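Local coordinates for periplasmic protein (Legionella pneumophila subsp. pneumophila, PDB 4FGQ), which acts as a calcium-dependent periplasmic protease of the bacterial transglutaminase-like cysteine proteinase family, at residues Asp36-Lys41 with Leu47-Ser52; Ser52-Phe57 with Ala90-Phe95; Phe57-Asp62 with Asp138-Lys143; Thr65-Asp70 with Leu117-Met122. All coordinates share one frame; numbering follows the deposited sequence. Where two conformers were deposited one is given.

Contact 1 (Asp36-Lys41 with Leu47-Ser52); sequences DSLKKK and LEKVNS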
loop_
_atom_site.group_PDB
_atom_site.type_symbol
_atom_site.label_atom_id
_atom_site.label_comp_id
_atom_site.label_asym_id
_atom_site.label_seq_id
_atom_site.Cartn_x
_atom_site.Cartn_y
_atom_site.Cartn_z
ATOM N N ASP A 36 -9.245 -12.109 6.266
ATOM C CA ASP A 36 -9.532 -13.423 6.839
ATOM C C ASP A 36 -9.150 -14.559 5.891
ATOM O O ASP A 36 -8.604 -15.583 6.320
ATOM C CB ASP A 36 -11.014 -13.540 7.204
ATOM C CG ASP A 36 -11.294 -13.168 8.650
ATOM O OD1 ASP A 36 -10.341 -13.150 9.459
ATOM O OD2 ASP A 36 -12.473 -12.910 8.980
ATOM N N SER A 37 -9.434 -14.367 4.605
ATOM C CA SER A 37 -9.257 -15.415 3.601
ATOM C C SER A 37 -7.790 -15.669 3.278
ATOM O O SER A 37 -7.437 -16.746 2.801
ATOM C CB SER A 37 -10.011 -15.070 2.313
ATOM O OG SER A 37 -9.302 -14.133 1.519
ATOM N N LEU A 38 -6.940 -14.682 3.539
ATOM C CA LEU A 38 -5.530 -14.784 3.153
ATOM C C LEU A 38 -4.594 -15.209 4.280
ATOM O O LEU A 38 -3.436 -15.523 4.030
ATOM C CB LEU A 38 -5.028 -13.471 2.544
ATOM C CG LEU A 38 -5.633 -13.115 1.188
ATOM C CD1 LEU A 38 -5.083 -11.766 0.734
ATOM C CD2 LEU A 38 -5.317 -14.197 0.177
ATOM N N LYS A 39 -5.077 -15.222 5.515
ATOM C CA LYS A 39 -4.270 -15.751 6.609
ATOM C C LYS A 39 -3.887 -17.204 6.333
ATOM O O LYS A 39 -4.726 -17.998 5.899
ATOM C CB LYS A 39 -5.015 -15.620 7.938
ATOM C CG LYS A 39 -5.178 -14.167 8.384
ATOM C CD LYS A 39 -5.907 -14.076 9.717
ATOM C CE LYS A 39 -6.024 -12.626 10.175
ATOM N NZ LYS A 39 -6.889 -12.473 11.381
ATOM N N LYS A 40 -2.621 -17.534 6.566
ATOM C CA LYS A 40 -2.111 -18.902 6.412
ATOM C C LYS A 40 -2.181 -19.415 4.966
ATOM O O LYS A 40 -2.313 -20.614 4.730
ATOM C CB LYS A 40 -2.821 -19.861 7.376
ATOM C CG LYS A 40 -2.668 -19.456 8.835
ATOM C CD LYS A 40 -3.528 -20.311 9.754
ATOM C CE LYS A 40 -3.360 -19.894 11.207
ATOM N NZ LYS A 40 -1.940 -19.976 11.639
ATOM N N LYS A 41 -2.067 -18.499 4.017
ATOM C CA LYS A 41 -1.982 -18.855 2.608
ATOM C C LYS A 41 -0.559 -18.597 2.145
ATOM O O LYS A 41 0.184 -17.882 2.812
ATOM C CB LYS A 41 -2.983 -18.034 1.792
ATOM C CG LYS A 41 -4.437 -18.293 2.160
ATOM C CD LYS A 41 -4.802 -19.777 2.034
ATOM C CE LYS A 41 -6.301 -20.007 2.164
ATOM N NZ LYS A 41 -6.814 -19.675 3.521
ATOM N N LEU A 47 0.453 -11.887 -1.645
ATOM C CA LEU A 47 0.882 -10.713 -2.420
ATOM C C LEU A 47 -0.038 -10.465 -3.611
ATOM O O LEU A 47 -0.508 -9.331 -3.854
ATOM C CB LEU A 47 2.325 -10.895 -2.907
ATOM C CG LEU A 47 3.414 -10.939 -1.829
ATOM C CD1 LEU A 47 4.755 -11.389 -2.406
ATOM C CD2 LEU A 47 3.562 -9.559 -1.206
ATOM N N GLU A 48 -0.313 -11.520 -4.357
ATOM C CA GLU A 48 -1.119 -11.396 -5.570
ATOM C C GLU A 48 -2.541 -10.924 -5.296
ATOM O O GLU A 48 -3.062 -10.050 -5.993
ATOM C CB GLU A 48 -1.142 -12.720 -6.323
ATOM C CG GLU A 48 0.162 -13.045 -7.010
ATOM C CD GLU A 48 0.122 -14.372 -7.730
ATOM O OE1 GLU A 48 -0.868 -15.127 -7.553
ATOM O OE2 GLU A 48 1.092 -14.666 -8.467
ATOM N N LYS A 49 -3.162 -11.486 -4.273
ATOM C CA LYS A 49 -4.561 -11.173 -4.008
ATOM C C LYS A 49 -4.755 -9.822 -3.311
ATOM O O LYS A 49 -5.731 -9.125 -3.580
ATOM C CB LYS A 49 -5.249 -12.331 -3.272
ATOM C CG LYS A 49 -5.397 -13.551 -4.163
ATOM C CD LYS A 49 -6.150 -14.686 -3.475
ATOM C CE LYS A 49 -6.251 -15.897 -4.402
ATOM N NZ LYS A 49 -6.946 -17.064 -3.774
ATOM N N VAL A 50 -3.826 -9.414 -2.447
ATOM C CA VAL A 50 -3.910 -8.063 -1.900
ATOM C C VAL A 50 -3.692 -7.062 -3.033
ATOM O O VAL A 50 -4.409 -6.052 -3.156
ATOM C CB VAL A 50 -2.892 -7.841 -0.764
ATOM C CG1 VAL A 50 -2.887 -6.361 -0.325
ATOM C CG2 VAL A 50 -3.246 -8.738 0.406
ATOM N N ASN A 51 -2.723 -7.359 -3.890
ATOM C CA ASN A 51 -2.439 -6.478 -5.032
ATOM C C ASN A 51 -3.663 -6.319 -5.939
ATOM O O ASN A 51 -4.088 -5.197 -6.234
ATOM C CB ASN A 51 -1.245 -7.017 -5.827
ATOM C CG ASN A 51 -0.597 -5.966 -6.704
ATOM O OD1 ASN A 51 -0.377 -4.821 -6.279
ATOM N ND2 ASN A 51 -0.273 -6.356 -7.944
ATOM N N SER A 52 -4.240 -7.439 -6.363
ATOM C CA SER A 52 -5.368 -7.412 -7.300
ATOM C C SER A 52 -6.648 -6.853 -6.676
ATOM O O SER A 52 -7.432 -6.160 -7.352
ATOM C CB SER A 52 -5.596 -8.798 -7.922
ATOM O OG SER A 52 -6.031 -9.759 -6.962
#
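Leu38 meets Lys49 and Val50 through aliphatic branches alone, with no ring or amide in the contact. The fork of Leu38 divides the work. CD1 of Leu38 sits 3.6 Å from CG2 of Val50. The other branch, CD2 of Leu38, lies 3.8 Å from CD of Lys49. Both methyls also rest near the root of that lysine, with CB of Lys49 3.9 Å from CD2 of Leu38. The Lys49 chain is extended, and its hydrocarbon part passes the leucine, in a residue that is exposed overall. CG of Leu38 stands anti to its carbonyl carbon (chi1 -68°), which carries the fork across to helix 43-55. The contact joins two consecutive helices, 22-38 and 43-55, around the corner between them. Val100, Thr96 and Leu97 of helix 86-100 close over the buried side: Leu38 touches Val100, and Val50 touches the other two. The corner begins with a type II beta turn from Leu38 to Lys41. Lys41 N bonds Leu38 O at 3.3 Å. Gln46 NE2 donates to the same oxygen from the start of the next helix. Lys41 also folds back, and its NZ donates to Ser37 O at 3.1 Å from above the carbonyl plane (36° out of it).

Contact 2 (Ser52-Phe57 with Ala90-Phe95); sequences SFFNQF and AIIKYF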
loop_
_atom_site.group_PDB
_atom_site.type_symbol
_atom_site.label_atom_id
_atom_site.label_comp_id
_atom_site.label_asym_id
_atom_site.label_seq_id
_atom_site.Cartn_x
_atom_site.Cartn_y
_atom_site.Cartn_z
ATOM N N SER A 52 -4.240 -7.439 -6.363
ATOM C CA SER A 52 -5.368 -7.412 -7.300
ATOM C C SER A 52 -6.648 -6.853 -6.676
ATOM O O SER A 52 -7.432 -6.160 -7.352
ATOM C CB SER A 52 -5.596 -8.798 -7.922
ATOM O OG SER A 52 -6.031 -9.759 -6.962
ATOM N N PHE A 53 -6.861 -7.131 -5.389
ATOM C CA PHE A 53 -8.036 -6.600 -4.696
ATOM C C PHE A 53 -8.013 -5.086 -4.736
ATOM O O PHE A 53 -8.997 -4.455 -5.115
ATOM C CB PHE A 53 -8.088 -7.063 -3.229
ATOM C CG PHE A 53 -9.307 -6.559 -2.484
ATOM C CD1 PHE A 53 -10.519 -7.211 -2.591
ATOM C CD2 PHE A 53 -9.226 -5.436 -1.672
ATOM C CE1 PHE A 53 -11.642 -6.744 -1.904
ATOM C CE2 PHE A 53 -10.338 -4.964 -0.992
ATOM C CZ PHE A 53 -11.547 -5.618 -1.105
ATOM N N PHE A 54 -6.894 -4.500 -4.332
ATOM C CA PHE A 54 -6.852 -3.039 -4.281
ATOM C C PHE A 54 -6.703 -2.390 -5.639
ATOM O O PHE A 54 -7.113 -1.246 -5.811
ATOM C CB PHE A 54 -5.807 -2.563 -3.267
ATOM C CG PHE A 54 -6.258 -2.784 -1.861
ATOM C CD1 PHE A 54 -7.387 -2.134 -1.397
ATOM C CD2 PHE A 54 -5.636 -3.713 -1.041
ATOM C CE1 PHE A 54 -7.866 -2.351 -0.118
ATOM C CE2 PHE A 54 -6.111 -3.932 0.254
ATOM C CZ PHE A 54 -7.227 -3.247 0.710
ATOM N N ASN A 55 -6.169 -3.117 -6.620
ATOM C CA ASN A 55 -5.971 -2.497 -7.934
ATOM C C ASN A 55 -7.258 -2.184 -8.680
ATOM O O ASN A 55 -7.231 -1.443 -9.665
ATOM C CB ASN A 55 -5.010 -3.298 -8.812
ATOM C CG ASN A 55 -3.570 -2.978 -8.509
ATOM O OD1 ASN A 55 -3.283 -1.970 -7.856
ATOM N ND2 ASN A 55 -2.652 -3.829 -8.963
ATOM N N GLN A 56 -8.371 -2.724 -8.185
ATOM C CA GLN A 56 -9.711 -2.489 -8.741
ATOM C C GLN A 56 -10.325 -1.156 -8.301
ATOM O O GLN A 56 -11.367 -0.776 -8.813
ATOM C CB GLN A 56 -10.687 -3.592 -8.271
ATOM C CG GLN A 56 -11.224 -3.312 -6.838
ATOM C CD GLN A 56 -12.324 -4.224 -6.377
ATOM O OE1 GLN A 56 -13.423 -4.233 -6.941
ATOM N NE2 GLN A 56 -12.055 -4.978 -5.318
ATOM N N PHE A 57 -9.727 -0.477 -7.322
ATOM C CA PHE A 57 -10.317 0.757 -6.775
ATOM C C PHE A 57 -10.054 1.974 -7.684
ATOM O O PHE A 57 -9.310 1.880 -8.660
ATOM C CB PHE A 57 -9.764 1.035 -5.360
ATOM C CG PHE A 57 -10.359 0.171 -4.266
ATOM C CD1 PHE A 57 -10.158 -1.193 -4.238
ATOM C CD2 PHE A 57 -11.063 0.752 -3.223
ATOM C CE1 PHE A 57 -10.708 -1.979 -3.225
ATOM C CE2 PHE A 57 -11.601 -0.018 -2.205
ATOM C CZ PHE A 57 -11.417 -1.392 -2.208
ATOM N N ALA A 90 -0.428 2.034 -2.398
ATOM C CA ALA A 90 0.704 1.324 -1.806
ATOM C C ALA A 90 0.553 1.201 -0.290
ATOM O O ALA A 90 0.888 0.168 0.300
ATOM C CB ALA A 90 2.018 2.017 -2.163
ATOM N N ILE A 91 0.022 2.251 0.325
ATOM C CA ILE A 91 -0.175 2.276 1.772
ATOM C C ILE A 91 -1.188 1.233 2.255
ATOM O O ILE A 91 -0.912 0.481 3.197
ATOM C CB ILE A 91 -0.551 3.691 2.253
ATOM C CG1 ILE A 91 0.655 4.629 2.109
ATOM C CG2 ILE A 91 -1.080 3.641 3.689
ATOM C CD1 ILE A 91 0.288 6.114 2.175
ATOM N N ILE A 92 -2.347 1.149 1.607
ATOM C CA ILE A 92 -3.334 0.168 2.041
ATOM C C ILE A 92 -2.882 -1.264 1.738
ATOM O O ILE A 92 -3.148 -2.181 2.521
ATOM C CB ILE A 92 -4.781 0.479 1.546
ATOM C CG1 ILE A 92 -5.772 -0.488 2.199
ATOM C CG2 ILE A 92 -4.872 0.410 0.029
ATOM C CD1 ILE A 92 -7.215 0.008 2.198
ATOM N N LYS A 93 -2.168 -1.458 0.631
ATOM C CA LYS A 93 -1.613 -2.779 0.342
ATOM C C LYS A 93 -0.639 -3.201 1.434
ATOM O O LYS A 93 -0.650 -4.357 1.871
ATOM C CB LYS A 93 -0.916 -2.792 -1.018
ATOM C CG LYS A 93 -1.880 -2.776 -2.205
ATOM C CD LYS A 93 -1.104 -2.672 -3.513
ATOM C CE LYS A 93 -2.034 -2.364 -4.694
ATOM N NZ LYS A 93 -1.234 -2.240 -5.959
ATOM N N TYR A 94 0.206 -2.262 1.854
ATOM C CA TYR A 94 1.181 -2.513 2.909
ATOM C C TYR A 94 0.488 -2.954 4.201
ATOM O O TYR A 94 0.784 -4.021 4.738
ATOM C CB TYR A 94 2.054 -1.274 3.160
ATOM C CG TYR A 94 2.834 -1.352 4.461
ATOM C CD1 TYR A 94 3.981 -2.131 4.565
ATOM C CD2 TYR A 94 2.398 -0.669 5.591
ATOM C CE1 TYR A 94 4.696 -2.206 5.781
ATOM C CE2 TYR A 94 3.082 -0.746 6.790
ATOM C CZ TYR A 94 4.225 -1.515 6.883
ATOM O OH TYR A 94 4.889 -1.573 8.087
ATOM N N PHE A 95 -0.438 -2.145 4.703
ATOM C CA PHE A 95 -1.073 -2.479 5.979
ATOM C C PHE A 95 -1.864 -3.779 5.900
ATOM O O PHE A 95 -1.913 -4.556 6.861
ATOM C CB PHE A 95 -1.937 -1.322 6.492
ATOM C CG PHE A 95 -1.140 -0.243 7.158
ATOM C CD1 PHE A 95 -0.509 -0.487 8.374
ATOM C CD2 PHE A 95 -1.001 1.006 6.567
ATOM C CE1 PHE A 95 0.241 0.502 9.004
ATOM C CE2 PHE A 95 -0.253 2.004 7.186
ATOM C CZ PHE A 95 0.371 1.753 8.406
#
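Lys93 reaches along Phe54 to the amide of Asn55. From CB the chain leaves helix 86-100 in extended form. Its CG passes 4.0 Å from CD2 of Phe54, and CE lies 4.0 Å from CB of Phe54 and 3.4 Å from OD1 of Asn55. Lysine and phenylalanine run antiparallel, each pointing back toward the other's helix. At the tip, NZ of Lys93 donates to OD1 of Asn55 at 2.8 Å, from above the carbonyl plane (35° out of it). A second acceptor, OD1 of Asn51, holds the amine one turn earlier in helix 43-55. Two amide oxygens thus tie this buried lysine. On the Phe54 ring, Ile92 covers one face in a CH-pi contact, with CG1 of Ile92 3.9 Å from the ring centroid. Its CD1 comes within 3.4 Å of CE1 of Phe54. CG1 of Ile92 is anti to the backbone N (chi1 -172°), which lays that branch over the ring. Phe53 CD2 lies over the opposite face, and Trp31 meets Phe54 edge-to-face. Helix 43-55 thus packs on helix 86-100, which begins at Cys86 and carries the calcium ligand Asp88; its placing is consistent with the central helix of papain-like (clan CA) cysteine proteinases.

Contact 3 (Phe57-Asp62 with Asp138-Lys143); sequences FNYETD and DSLESK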
loop_
_atom_site.group_PDB
_atom_site.type_symbol
_atom_site.label_atom_id
_atom_site.label_comp_id
_atom_site.label_asym_id
_atom_site.label_seq_id
_atom_site.Cartn_x
_atom_site.Cartn_y
_atom_site.Cartn_z
ATOM N N PHE A 57 -9.727 -0.477 -7.322
ATOM C CA PHE A 57 -10.317 0.757 -6.775
ATOM C C PHE A 57 -10.054 1.974 -7.684
ATOM O O PHE A 57 -9.310 1.880 -8.660
ATOM C CB PHE A 57 -9.764 1.035 -5.360
ATOM C CG PHE A 57 -10.359 0.171 -4.266
ATOM C CD1 PHE A 57 -10.158 -1.193 -4.238
ATOM C CD2 PHE A 57 -11.063 0.752 -3.223
ATOM C CE1 PHE A 57 -10.708 -1.979 -3.225
ATOM C CE2 PHE A 57 -11.601 -0.018 -2.205
ATOM C CZ PHE A 57 -11.417 -1.392 -2.208
ATOM N N ASN A 58 -10.683 3.108 -7.374
ATOM C CA ASN A 58 -10.515 4.338 -8.147
ATOM C C ASN A 58 -9.109 4.912 -7.998
ATOM O O ASN A 58 -8.652 5.146 -6.881
ATOM C CB ASN A 58 -11.527 5.391 -7.683
ATOM C CG ASN A 58 -12.935 5.089 -8.146
ATOM O OD1 ASN A 58 -13.139 4.634 -9.266
ATOM N ND2 ASN A 58 -13.917 5.350 -7.287
ATOM N N TYR A 59 -8.433 5.154 -9.119
ATOM C CA TYR A 59 -7.089 5.720 -9.111
ATOM C C TYR A 59 -7.156 7.233 -9.325
ATOM O O TYR A 59 -7.620 7.696 -10.368
ATOM C CB TYR A 59 -6.270 5.068 -10.219
ATOM C CG TYR A 59 -4.807 5.439 -10.250
ATOM C CD1 TYR A 59 -4.357 6.492 -11.046
ATOM C CD2 TYR A 59 -3.878 4.722 -9.515
ATOM C CE1 TYR A 59 -3.000 6.816 -11.088
ATOM C CE2 TYR A 59 -2.542 5.030 -9.556
ATOM C CZ TYR A 59 -2.112 6.083 -10.340
ATOM O OH TYR A 59 -0.772 6.372 -10.366
ATOM N N GLU A 60 -6.691 7.993 -8.334
ATOM C CA GLU A 60 -6.785 9.449 -8.366
ATOM C C GLU A 60 -5.445 10.064 -8.748
ATOM O O GLU A 60 -4.385 9.527 -8.421
ATOM C CB GLU A 60 -7.217 9.964 -6.986
ATOM C CG GLU A 60 -8.600 9.482 -6.573
ATOM C CD GLU A 60 -8.979 9.846 -5.139
ATOM O OE1 GLU A 60 -8.129 10.393 -4.397
ATOM O OE2 GLU A 60 -10.139 9.578 -4.755
ATOM N N THR A 61 -5.510 11.189 -9.457
ATOM C CA THR A 61 -4.337 11.997 -9.748
ATOM C C THR A 61 -4.733 13.453 -9.575
ATOM O O THR A 61 -5.910 13.807 -9.706
ATOM C CB THR A 61 -3.849 11.818 -11.201
ATOM O OG1 THR A 61 -4.939 12.066 -12.100
ATOM C CG2 THR A 61 -3.311 10.429 -11.434
ATOM N N ASP A 62 -3.747 14.301 -9.298
ATOM C CA ASP A 62 -3.967 15.733 -9.290
ATOM C C ASP A 62 -4.270 16.182 -10.717
ATOM O O ASP A 62 -3.529 15.859 -11.643
ATOM C CB ASP A 62 -2.713 16.444 -8.774
ATOM C CG ASP A 62 -2.936 17.925 -8.547
ATOM O OD1 ASP A 62 -2.758 18.710 -9.505
ATOM O OD2 ASP A 62 -3.293 18.307 -7.411
ATOM N N ASP A 138 2.347 -2.715 -7.960
ATOM C CA ASP A 138 2.071 -1.419 -8.573
ATOM C C ASP A 138 0.577 -1.270 -8.765
ATOM O O ASP A 138 -0.152 -2.265 -8.778
ATOM C CB ASP A 138 2.781 -1.380 -9.934
ATOM C CG ASP A 138 3.006 0.021 -10.457
ATOM O OD1 ASP A 138 2.309 0.953 -10.022
ATOM O OD2 ASP A 138 3.882 0.169 -11.335
ATOM N N SER A 139 0.135 -0.022 -8.896
ATOM C CA SER A 139 -1.246 0.315 -9.211
ATOM C C SER A 139 -1.454 0.583 -10.711
ATOM O O SER A 139 -2.592 0.702 -11.169
ATOM C CB SER A 139 -1.670 1.554 -8.408
ATOM O OG SER A 139 -0.651 2.545 -8.439
ATOM N N LEU A 140 -0.363 0.688 -11.461
ATOM C CA LEU A 140 -0.429 0.901 -12.913
ATOM C C LEU A 140 0.171 -0.262 -13.707
ATOM O O LEU A 140 0.592 -0.105 -14.858
ATOM C CB LEU A 140 0.278 2.214 -13.307
ATOM C CG LEU A 140 -0.321 3.502 -12.749
ATOM C CD1 LEU A 140 0.516 4.695 -13.207
ATOM C CD2 LEU A 140 -1.764 3.670 -13.210
ATOM N N GLU A 141 0.204 -1.435 -13.083
ATOM C CA GLU A 141 0.667 -2.648 -13.728
ATOM C C GLU A 141 0.050 -3.757 -12.897
ATOM O O GLU A 141 0.167 -3.739 -11.674
ATOM C CB GLU A 141 2.197 -2.719 -13.662
ATOM C CG GLU A 141 2.783 -4.072 -14.029
ATOM C CD GLU A 141 2.361 -4.527 -15.411
ATOM O OE1 GLU A 141 2.746 -3.865 -16.407
ATOM O OE2 GLU A 141 1.640 -5.547 -15.501
ATOM N N SER A 142 -0.644 -4.693 -13.535
ATOM C CA SER A 142 -1.282 -5.772 -12.782
ATOM C C SER A 142 -0.313 -6.853 -12.349
ATOM O O SER A 142 -0.554 -7.529 -11.361
ATOM C CB SER A 142 -2.411 -6.414 -13.579
ATOM O OG SER A 142 -3.587 -5.620 -13.529
ATOM N N LYS A 143 0.756 -7.041 -13.111
ATOM C CA LYS A 143 1.734 -8.067 -12.769
ATOM C C LYS A 143 2.637 -7.612 -11.633
ATOM O O LYS A 143 3.007 -6.439 -11.541
ATOM C CB LYS A 143 2.602 -8.408 -13.976
ATOM C CG LYS A 143 1.861 -9.062 -15.138
ATOM C CD LYS A 143 2.848 -9.344 -16.258
ATOM C CE LYS A 143 2.156 -9.764 -17.538
ATOM N NZ LYS A 143 3.112 -9.727 -18.683
#
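OG of Ser139 lies at the edge of the Tyr59 ring, near its plane, rather than at the tyrosine hydroxyl. It is 3.3 Å from CE2 of Tyr59, and no hydrogen bond crosses the contact. Leu140 takes a face of the same ring. Its CD2 stands 4.0 Å from the Tyr59 centroid, 18° off the ring normal, in a CH-pi contact. The second methyl, CD1 of Leu140, reaches beyond the ring to OH of Tyr59 at 3.5 Å. The tyrosine is extended toward the loop because its CG is anti to the backbone N (chi1 -174°). Asp138 shapes the loop by an Asx turn. Leu140 N donates to OD1 of Asp138 at 3.0 Å, nearly straight, from above the carboxylate plane (72° out of it). The bond from Ser139 N to that oxygen is weak. His121 NE2 also bonds OD1 of Asp138, and Arg150 forms a salt bridge with OD2. Tyr59 and Ser139 both touch Cys86 and His121. Together Cys86, His121 and Asp138 form an arrangement consistent with the Cys-His-Asp catalytic triad of transglutaminase-like cysteine proteinases, and the contact lies beside it.

Contact 4 (Thr65-Asp70 with Leu117-Met122); sequences TGASDD and LNQAHM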
loop_
_atom_site.group_PDB
_atom_site.type_symbol
_atom_site.label_atom_id
_atom_site.label_comp_id
_atom_site.label_asym_id
_atom_site.label_seq_id
_atom_site.Cartn_x
_atom_site.Cartn_y
_atom_site.Cartn_z
ATOM N N THR A 65 -1.106 18.499 -12.030
ATOM C CA THR A 65 0.215 17.909 -12.223
ATOM C C THR A 65 0.140 16.550 -12.896
ATOM O O THR A 65 1.099 16.111 -13.540
ATOM C CB THR A 65 0.971 17.763 -10.896
ATOM O OG1 THR A 65 0.316 16.791 -10.079
ATOM C CG2 THR A 65 1.002 19.084 -10.164
ATOM N N GLY A 66 -0.993 15.871 -12.727
ATOM C CA GLY A 66 -1.130 14.511 -13.215
ATOM C C GLY A 66 -0.468 13.518 -12.278
ATOM O O GLY A 66 -0.382 12.331 -12.588
ATOM N N ALA A 67 -0.001 14.005 -11.128
ATOM C CA ALA A 67 0.738 13.173 -10.172
ATOM C C ALA A 67 -0.049 12.992 -8.872
ATOM O O ALA A 67 -1.257 13.230 -8.831
ATOM C CB ALA A 67 2.103 13.781 -9.891
ATOM N N SER A 68 0.635 12.590 -7.804
ATOM C CA SER A 68 -0.056 12.295 -6.546
ATOM C C SER A 68 -0.496 13.563 -5.819
ATOM O O SER A 68 0.005 14.660 -6.092
ATOM C CB SER A 68 0.819 11.441 -5.621
ATOM O OG SER A 68 1.949 12.176 -5.178
ATOM N N ASP A 69 -1.443 13.398 -4.895
ATOM C CA ASP A 69 -1.928 14.487 -4.047
ATOM C C ASP A 69 -0.979 14.633 -2.858
ATOM O O ASP A 69 -0.304 13.672 -2.488
ATOM C CB ASP A 69 -3.346 14.157 -3.564
ATOM C CG ASP A 69 -4.007 15.311 -2.821
ATOM O OD1 ASP A 69 -4.467 16.270 -3.481
ATOM O OD2 ASP A 69 -4.089 15.246 -1.576
ATOM N N ASP A 70 -0.913 15.826 -2.267
ATOM C CA ASP A 70 -0.049 16.022 -1.103
ATOM C C ASP A 70 -0.490 15.213 0.117
ATOM O O ASP A 70 0.338 14.806 0.928
ATOM C CB ASP A 70 0.044 17.494 -0.720
ATOM C CG ASP A 70 0.928 18.283 -1.654
ATOM O OD1 ASP A 70 1.541 17.695 -2.572
ATOM O OD2 ASP A 70 1.024 19.500 -1.454
ATOM N N LEU A 117 6.963 8.225 -17.244
ATOM C CA LEU A 117 5.899 9.205 -17.010
ATOM C C LEU A 117 6.471 10.567 -16.633
ATOM O O LEU A 117 5.750 11.571 -16.636
ATOM C CB LEU A 117 4.953 8.734 -15.901
ATOM C CG LEU A 117 4.155 7.446 -16.132
ATOM C CD1 LEU A 117 3.151 7.228 -15.008
ATOM C CD2 LEU A 117 3.454 7.462 -17.479
ATOM N N ASN A 118 7.762 10.595 -16.307
ATOM C CA ASN A 118 8.439 11.834 -15.922
ATOM C C ASN A 118 7.749 12.482 -14.723
ATOM O O ASN A 118 7.508 13.693 -14.700
ATOM C CB ASN A 118 8.528 12.796 -17.108
ATOM C CG ASN A 118 9.310 12.204 -18.270
ATOM O OD1 ASN A 118 10.389 11.637 -18.082
ATOM N ND2 ASN A 118 8.756 12.314 -19.472
ATOM N N GLN A 119 7.435 11.650 -13.737
ATOM C CA GLN A 119 6.895 12.107 -12.467
ATOM C C GLN A 119 7.167 11.063 -11.402
ATOM O O GLN A 119 7.490 9.917 -11.714
ATOM C CB GLN A 119 5.395 12.376 -12.571
ATOM C CG GLN A 119 4.545 11.142 -12.855
ATOM C CD GLN A 119 3.116 11.522 -13.154
ATOM O OE1 GLN A 119 2.854 12.605 -13.683
ATOM N NE2 GLN A 119 2.180 10.654 -12.788
ATOM N N ALA A 120 7.033 11.456 -10.143
ATOM C CA ALA A 120 7.222 10.511 -9.052
ATOM C C ALA A 120 6.085 9.492 -9.042
ATOM O O ALA A 120 4.951 9.792 -9.444
ATOM C CB ALA A 120 7.323 11.236 -7.722
ATOM N N HIS A 121 6.397 8.282 -8.603
ATOM C CA HIS A 121 5.414 7.209 -8.557
ATOM C C HIS A 121 5.718 6.300 -7.385
ATOM O O HIS A 121 6.857 5.881 -7.209
ATOM C CB HIS A 121 5.472 6.389 -9.842
ATOM C CG HIS A 121 4.350 5.410 -9.974
ATOM N ND1 HIS A 121 3.040 5.809 -10.158
ATOM C CD2 HIS A 121 4.334 4.056 -9.937
ATOM C CE1 HIS A 121 2.268 4.738 -10.228
ATOM N NE2 HIS A 121 3.027 3.665 -10.107
ATOM N N MET A 122 4.697 5.975 -6.601
ATOM C CA MET A 122 4.878 5.148 -5.408
ATOM C C MET A 122 4.369 3.742 -5.675
ATOM O O MET A 122 3.304 3.557 -6.287
ATOM C CB MET A 122 4.100 5.748 -4.231
ATOM C CG MET A 122 4.434 5.188 -2.851
ATOM S SD MET A 122 5.857 6.037 -2.110
ATOM C CE MET A 122 5.155 7.556 -1.467
HETATM O O HOH W 1 3.631 15.519 -13.358
HETATM O O HOH W 2 1.358 13.525 -15.663
HETATM O O HOH W 3 3.496 11.476 -7.700
#
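OE1 of Gln119 is gripped by two waters that link it to Thr65. One water donates to OE1 of Gln119 at 3.0 Å and to O of Thr65 at 2.6 Å. The other donates to OE1 of Gln119 at 2.6 Å and has only a weak, long bond to the same carbonyl. The nitrogen of the amide makes the direct link. NE2 of Gln119 donates to O of Gly66 at 3.1 Å. The bond is bent, with an N-H...O angle of 145°, and the donor lies above the carbonyl plane (42° out of it). With both its ends engaged, the Gln119 amide is fixed in rotation. With chi1 at 65°, the straight chain carries the amide out to the 65-70 loop. Ala67 points its CB toward this amide. A third water bridges the backbones further along. It accepts from Ser68 N at 3.1 Å and donates to Ala120 O at 2.8 Å. The 65-70 loop has its own brace, an ST turn in which Ala67 N donates to OG1 of Thr65 at 3.0 Å. Two residues beyond Ala67 comes Asp69, a calcium ligand, although no calcium is bound here; its backbone N bonds Asp85, another ligand. Within the 117-122 segment, Asn118 and Gln119 face Ser114 in a G1 beta bulge at the turn between strands 107-114 and 119-126. The calcium-binding loop, which leads from strand 58-59 to helix 75-81, is thus moored at Gln119 and Ala120 to the 117-122 segment, which runs into strand 119-126 and whose Met122 packs on helix 86-100.

In the fold
Contacts 1 and 2 follow each other along helix 43-55, with centres 11 Å apart, and share Ser52. Asn51 OD1 of the first meets Lys93 NZ of the second at 2.7 Å. Contact 2 passes to contact 3 through Asn55 ND2, 3.0 Å from Asp138 O. Contact 4 is nested in the chain loop closed by contact 3. Contacts 3 and 4 meet where His121 NE2 lies 2.8 Å from Asp138 OD1, in the probable active site, and where Asp62 N lies 2.8 Å from Ala67 O. Contact 4 holds the calcium ligand Asp69, and the Tyr59 side chain is about 6 Å from that of the calcium ligand Asp85. Contact 1 lies away from these sites, 28 Å from contact 4 between centres.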